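Local coordinates for protein DNA polymerase III subunit beta (Helicobacter pylori 26695, PDB 4S3I) that serves as a sliding clamp on DNA, tethering DNA polymerases and other proteins to it so that replication is processive, at residues Ser257-Gly262 with Lys310-Glu315; Asn332-Thr337 with Ile352-Asp357. All coordinates share one frame; numbering follows the deposited sequence.

Contact 1: residues Ser257-Gly262 with Lys310-Glu315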
# COMPACT_ATOMS: atom_id res chain seq x y z
N SER A 257 6.80 42.64 3.38
CA SER A 257 6.34 42.27 2.04
C SER A 257 5.30 41.14 2.05
O SER A 257 5.41 40.18 2.82
CB SER A 257 7.53 41.88 1.17
OG SER A 257 8.74 42.00 1.88
N SER A 258 4.29 41.29 1.19
CA SER A 258 3.28 40.25 0.96
C SER A 258 3.09 39.99 -0.53
O SER A 258 2.66 40.87 -1.28
CB SER A 258 1.94 40.66 1.58
OG SER A 258 2.03 40.73 2.99
N PHE A 259 3.38 38.76 -0.97
CA PHE A 259 3.24 38.40 -2.38
C PHE A 259 2.07 37.45 -2.63
O PHE A 259 1.93 36.45 -1.92
CB PHE A 259 4.52 37.74 -2.87
CG PHE A 259 5.78 38.48 -2.47
CD1 PHE A 259 6.09 39.70 -3.05
CD2 PHE A 259 6.66 37.93 -1.55
CE1 PHE A 259 7.27 40.38 -2.70
CE2 PHE A 259 7.85 38.59 -1.19
CZ PHE A 259 8.15 39.82 -1.78
N THR A 260 1.25 37.75 -3.62
CA THR A 260 0.17 36.84 -4.03
C THR A 260 0.71 35.97 -5.17
O THR A 260 1.09 36.47 -6.22
CB THR A 260 -1.07 37.62 -4.47
OG1 THR A 260 -1.52 38.44 -3.37
CG2 THR A 260 -2.20 36.69 -4.89
N LEU A 261 0.78 34.66 -4.94
CA LEU A 261 1.49 33.73 -5.83
C LEU A 261 0.62 32.53 -6.21
O LEU A 261 -0.38 32.26 -5.55
CB LEU A 261 2.77 33.26 -5.16
CG LEU A 261 3.72 34.39 -4.72
CD1 LEU A 261 4.68 33.92 -3.64
CD2 LEU A 261 4.49 34.94 -5.93
N GLY A 262 1.02 31.79 -7.25
CA GLY A 262 0.22 30.68 -7.72
C GLY A 262 0.50 29.40 -6.93
O GLY A 262 1.65 28.93 -6.87
N LYS A 310 1.26 39.06 -13.00
CA LYS A 310 0.88 40.24 -12.22
C LYS A 310 2.04 40.65 -11.32
O LYS A 310 2.21 40.11 -10.22
CB LYS A 310 -0.37 39.98 -11.39
CG LYS A 310 -1.00 41.22 -10.75
CD LYS A 310 -2.42 40.90 -10.27
CE LYS A 310 -3.17 42.15 -9.85
NZ LYS A 310 -2.46 42.91 -8.77
N GLY A 311 2.82 41.61 -11.80
CA GLY A 311 4.09 41.99 -11.18
C GLY A 311 4.08 42.14 -9.68
O GLY A 311 3.17 42.73 -9.10
N LEU A 312 5.11 41.59 -9.03
CA LEU A 312 5.25 41.72 -7.60
C LEU A 312 5.83 43.10 -7.25
O LEU A 312 6.65 43.64 -8.01
CB LEU A 312 6.16 40.61 -7.06
CG LEU A 312 5.74 39.17 -7.36
CD1 LEU A 312 6.69 38.19 -6.66
CD2 LEU A 312 4.29 38.91 -6.93
N ASP A 313 5.41 43.68 -6.13
CA ASP A 313 6.02 44.93 -5.66
C ASP A 313 7.43 44.67 -5.14
O ASP A 313 7.67 44.59 -3.93
CB ASP A 313 5.15 45.61 -4.59
CG ASP A 313 5.75 46.92 -4.10
OD1 ASP A 313 5.54 47.26 -2.91
OD2 ASP A 313 6.42 47.62 -4.90
N ILE A 314 8.37 44.54 -6.08
CA ILE A 314 9.75 44.15 -5.80
C ILE A 314 10.66 45.00 -6.70
O ILE A 314 10.53 44.98 -7.92
CB ILE A 314 9.97 42.65 -6.12
CG1 ILE A 314 9.34 41.78 -5.04
CG2 ILE A 314 11.45 42.33 -6.30
CD1 ILE A 314 10.29 40.77 -4.41
N GLU A 315 11.57 45.75 -6.09
CA GLU A 315 12.45 46.62 -6.86
C GLU A 315 13.82 45.97 -7.05
O GLU A 315 14.70 46.54 -7.69
CB GLU A 315 12.58 48.00 -6.21
CG GLU A 315 12.04 49.14 -7.07
CD GLU A 315 12.77 49.27 -8.41
OE1 GLU A 315 12.22 48.83 -9.44
OE2 GLU A 315 13.90 49.83 -8.42
O HOH W 1 0.19 38.63 -8.08

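Contact 2: residues Asn332-Thr337 with Ile352-Asp357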
# COMPACT_ATOMS: atom_id res chain seq x y z
N ASN A 332 -0.56 22.65 0.75
CA ASN A 332 -1.61 21.62 0.80
C ASN A 332 -2.77 22.00 1.72
O ASN A 332 -3.91 21.61 1.50
CB ASN A 332 -1.01 20.27 1.25
CG ASN A 332 -0.01 19.71 0.27
OD1 ASN A 332 -0.00 20.06 -0.91
ND2 ASN A 332 0.85 18.80 0.75
N ALA A 333 -2.48 22.77 2.76
CA ALA A 333 -3.50 23.15 3.74
C ALA A 333 -4.41 24.29 3.27
O ALA A 333 -5.33 24.68 3.98
CB ALA A 333 -2.84 23.53 5.04
N LEU A 334 -4.14 24.83 2.08
CA LEU A 334 -4.88 25.98 1.55
C LEU A 334 -5.97 25.59 0.57
O LEU A 334 -5.75 24.73 -0.28
CB LEU A 334 -3.93 26.93 0.82
CG LEU A 334 -2.74 27.38 1.65
CD1 LEU A 334 -1.89 28.32 0.80
CD2 LEU A 334 -3.23 28.08 2.91
N GLY A 335 -7.12 26.24 0.66
CA GLY A 335 -8.23 25.93 -0.24
C GLY A 335 -8.38 26.83 -1.46
O GLY A 335 -9.32 26.66 -2.24
N THR A 336 -7.47 27.78 -1.65
CA THR A 336 -7.61 28.76 -2.75
C THR A 336 -6.59 28.46 -3.83
O THR A 336 -5.60 27.81 -3.56
CB THR A 336 -7.37 30.18 -2.24
OG1 THR A 336 -6.16 30.19 -1.46
CG2 THR A 336 -8.54 30.65 -1.36
N THR A 337 -6.81 28.98 -5.04
CA THR A 337 -5.90 28.72 -6.17
C THR A 337 -4.62 29.54 -6.06
O THR A 337 -3.62 29.24 -6.70
CB THR A 337 -6.56 29.03 -7.50
OG1 THR A 337 -6.72 30.45 -7.61
CG2 THR A 337 -7.94 28.35 -7.57
N ILE A 352 2.50 31.67 5.35
CA ILE A 352 1.78 31.25 4.15
C ILE A 352 0.31 31.14 4.50
O ILE A 352 -0.05 30.52 5.50
CB ILE A 352 2.31 29.88 3.63
CG1 ILE A 352 3.71 30.07 3.02
CG2 ILE A 352 1.37 29.28 2.58
CD1 ILE A 352 4.41 28.77 2.68
N GLN A 353 -0.55 31.77 3.70
CA GLN A 353 -1.98 31.70 3.97
C GLN A 353 -2.79 31.84 2.69
O GLN A 353 -2.22 32.16 1.64
CB GLN A 353 -2.40 32.75 5.02
CG GLN A 353 -2.34 34.18 4.54
CD GLN A 353 -2.56 35.19 5.66
OE1 GLN A 353 -2.51 36.40 5.43
NE2 GLN A 353 -2.79 34.70 6.89
N GLU A 354 -4.09 31.58 2.77
CA GLU A 354 -4.93 31.66 1.60
C GLU A 354 -4.97 33.10 1.10
O GLU A 354 -4.75 34.05 1.87
CB GLU A 354 -6.37 31.19 1.90
CG GLU A 354 -6.50 29.74 2.32
CD GLU A 354 -7.94 29.23 2.30
OE1 GLU A 354 -8.87 30.03 2.05
OE2 GLU A 354 -8.15 28.01 2.51
N SER A 355 -5.26 33.26 -0.18
CA SER A 355 -5.62 34.56 -0.70
C SER A 355 -6.96 34.88 -0.05
O SER A 355 -7.78 33.97 0.17
CB SER A 355 -5.75 34.46 -2.23
OG SER A 355 -6.04 35.72 -2.80
N LEU A 356 -7.20 36.16 0.27
CA LEU A 356 -8.45 36.57 0.92
C LEU A 356 -8.73 35.81 2.23
O LEU A 356 -9.88 35.45 2.50
CB LEU A 356 -9.66 36.39 -0.01
CG LEU A 356 -9.67 36.99 -1.41
CD1 LEU A 356 -11.03 36.76 -2.06
CD2 LEU A 356 -9.33 38.46 -1.38
N ASP A 357 -7.68 35.53 3.01
CA ASP A 357 -7.83 34.83 4.29
C ASP A 357 -8.80 35.58 5.19
O ASP A 357 -9.54 34.97 5.97
CB ASP A 357 -6.48 34.70 5.01
CG ASP A 357 -6.63 34.20 6.46
OD1 ASP A 357 -6.68 32.97 6.66
OD2 ASP A 357 -6.71 35.03 7.39
O HOH W 2 -7.03 26.46 4.54

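Contact 1: residues Ser257-Gly262 with Lys310-Glu315
Phe259, Leu312 and Ile314 meet because the first torsion of each sends its branch anti to the carbonyl carbon: CG of Phe259 (chi1 -47°) and of Leu312 (-57°), and CG1 of Ile314 (-75°). From strand 257-262 the Phe259 side chain reaches toward the loop and crosses both aliphatic chains at about a right angle. Ring atom CD1 lies 4.0 Å from Leu312 CD1. At the next ring atom, CE1 comes within 3.4 Å of Ile314 CG1, a tight contact, and CZ lies 3.5 Å from Ile314 CD1. Both aliphatic groups approach the ring obliquely, whereas the carbonyl oxygen of Asp313 sits at the ring edge, near its plane. A broad aromatic suits this place, since one flat ring can touch two loop residues, Leu312 and Ile314, at once. The fork of Leu312 puts both methyls to use: CD1 also touches Leu261 CD2 at 4.0 Å, and CD2 lies near Leu261 CD2 and the carbonyl oxygen of Thr260. An inverse gamma turn centred on Asp313, with a weak Ile314 N to Leu312 O bond of 2.7 Å, bends the loop and leaves the acidic Asp313 exposed. Polar linkage comes through one water, which donates to Thr260 O at 3.0 Å and to Lys310 O at 3.3 Å. Phe259, Leu312 and Ile314 all also touch Leu284 of strand 279-284. The cluster thus joins a strand outermost in its sheet within this chain to the loop between strands 301-307 and 318-323 of another, an apolar seam within the C-terminal domain of the DNA-clamp fold.

Contact 2: residues Asn332-Thr337 with Ile352-Asp357
Leu334 and Glu354 lie alongside each other, their side chains sliding past in opposite directions. Leu334 CD2 rests 3.7 Å from Glu354 CG and 3.6 Å from the backbone N of Glu354, so leucine packs against the aliphatic part of the acid while the carboxylate travels on to the loop backbone. Beyond CG the glutamate chain is extended (chi2 -167°), which carries CD toward Gly335. There OE2 accepts the amide of Gly335 at 2.8 Å from its N, with an N-H...O angle of 156°; the donor stands above the carboxylate plane, 54° out of it. Glycine suits this position because a beta carbon on Gly335 would lie a tight 3.1 Å from Glu354 OE2; having no side chain eases the carboxylate's approach. Thr336 packs on the same acid, and the two side chains cross obliquely. Its methyl CG2 comes 3.5 Å from Glu354 OE1, while OG1 lies 3.5 Å from Glu354 CB and bonds to the carbonyl oxygen of Gln338. A branched, amphipathic residue can do both, methyl against the acid and hydroxyl to the backbone. The other branch of Leu334, CD1, meets Ile352 CG2 at 3.8 Å, the two chains crossing at about a right angle; both residues are buried, and their branched, apolar ends bring no polar group to satisfy. Glu354 also touches the side chain of Lys366, whose NZ bonds to the carbonyl oxygen of Leu356. Lys263 NZ bonds to the carbonyl oxygens of Leu334 and Thr336, tying two points of the loop together. The loop leaves helix 324-332 and leads into strand 338-343; Ile352, on strand 350-354, packs against that helix, on Phe327, Ala330 and Leu331, and, like Leu334, touches Phe339 of the adjoining strand.

Contacts 1 and 2 follow one another along the chain within the C-terminal domain, their centres about 16 Å apart and their nearest atoms about 4 Å apart without touching. They reach the same antiparallel sheet, in which strand 338-343 runs between strand 257-262 of contact 1 and strand 350-354 of contact 2. That middle strand joins them: Leu261 and Ile352 both pack on Phe339 and Leu341, while Arg342 bonds to Ser258 OG through NH1 and to Gln353 OE1 through NE. Contact 1 is the more peripheral, about 33 Å from the centre of the chain to its own centre, against about 19 Å for contact 2.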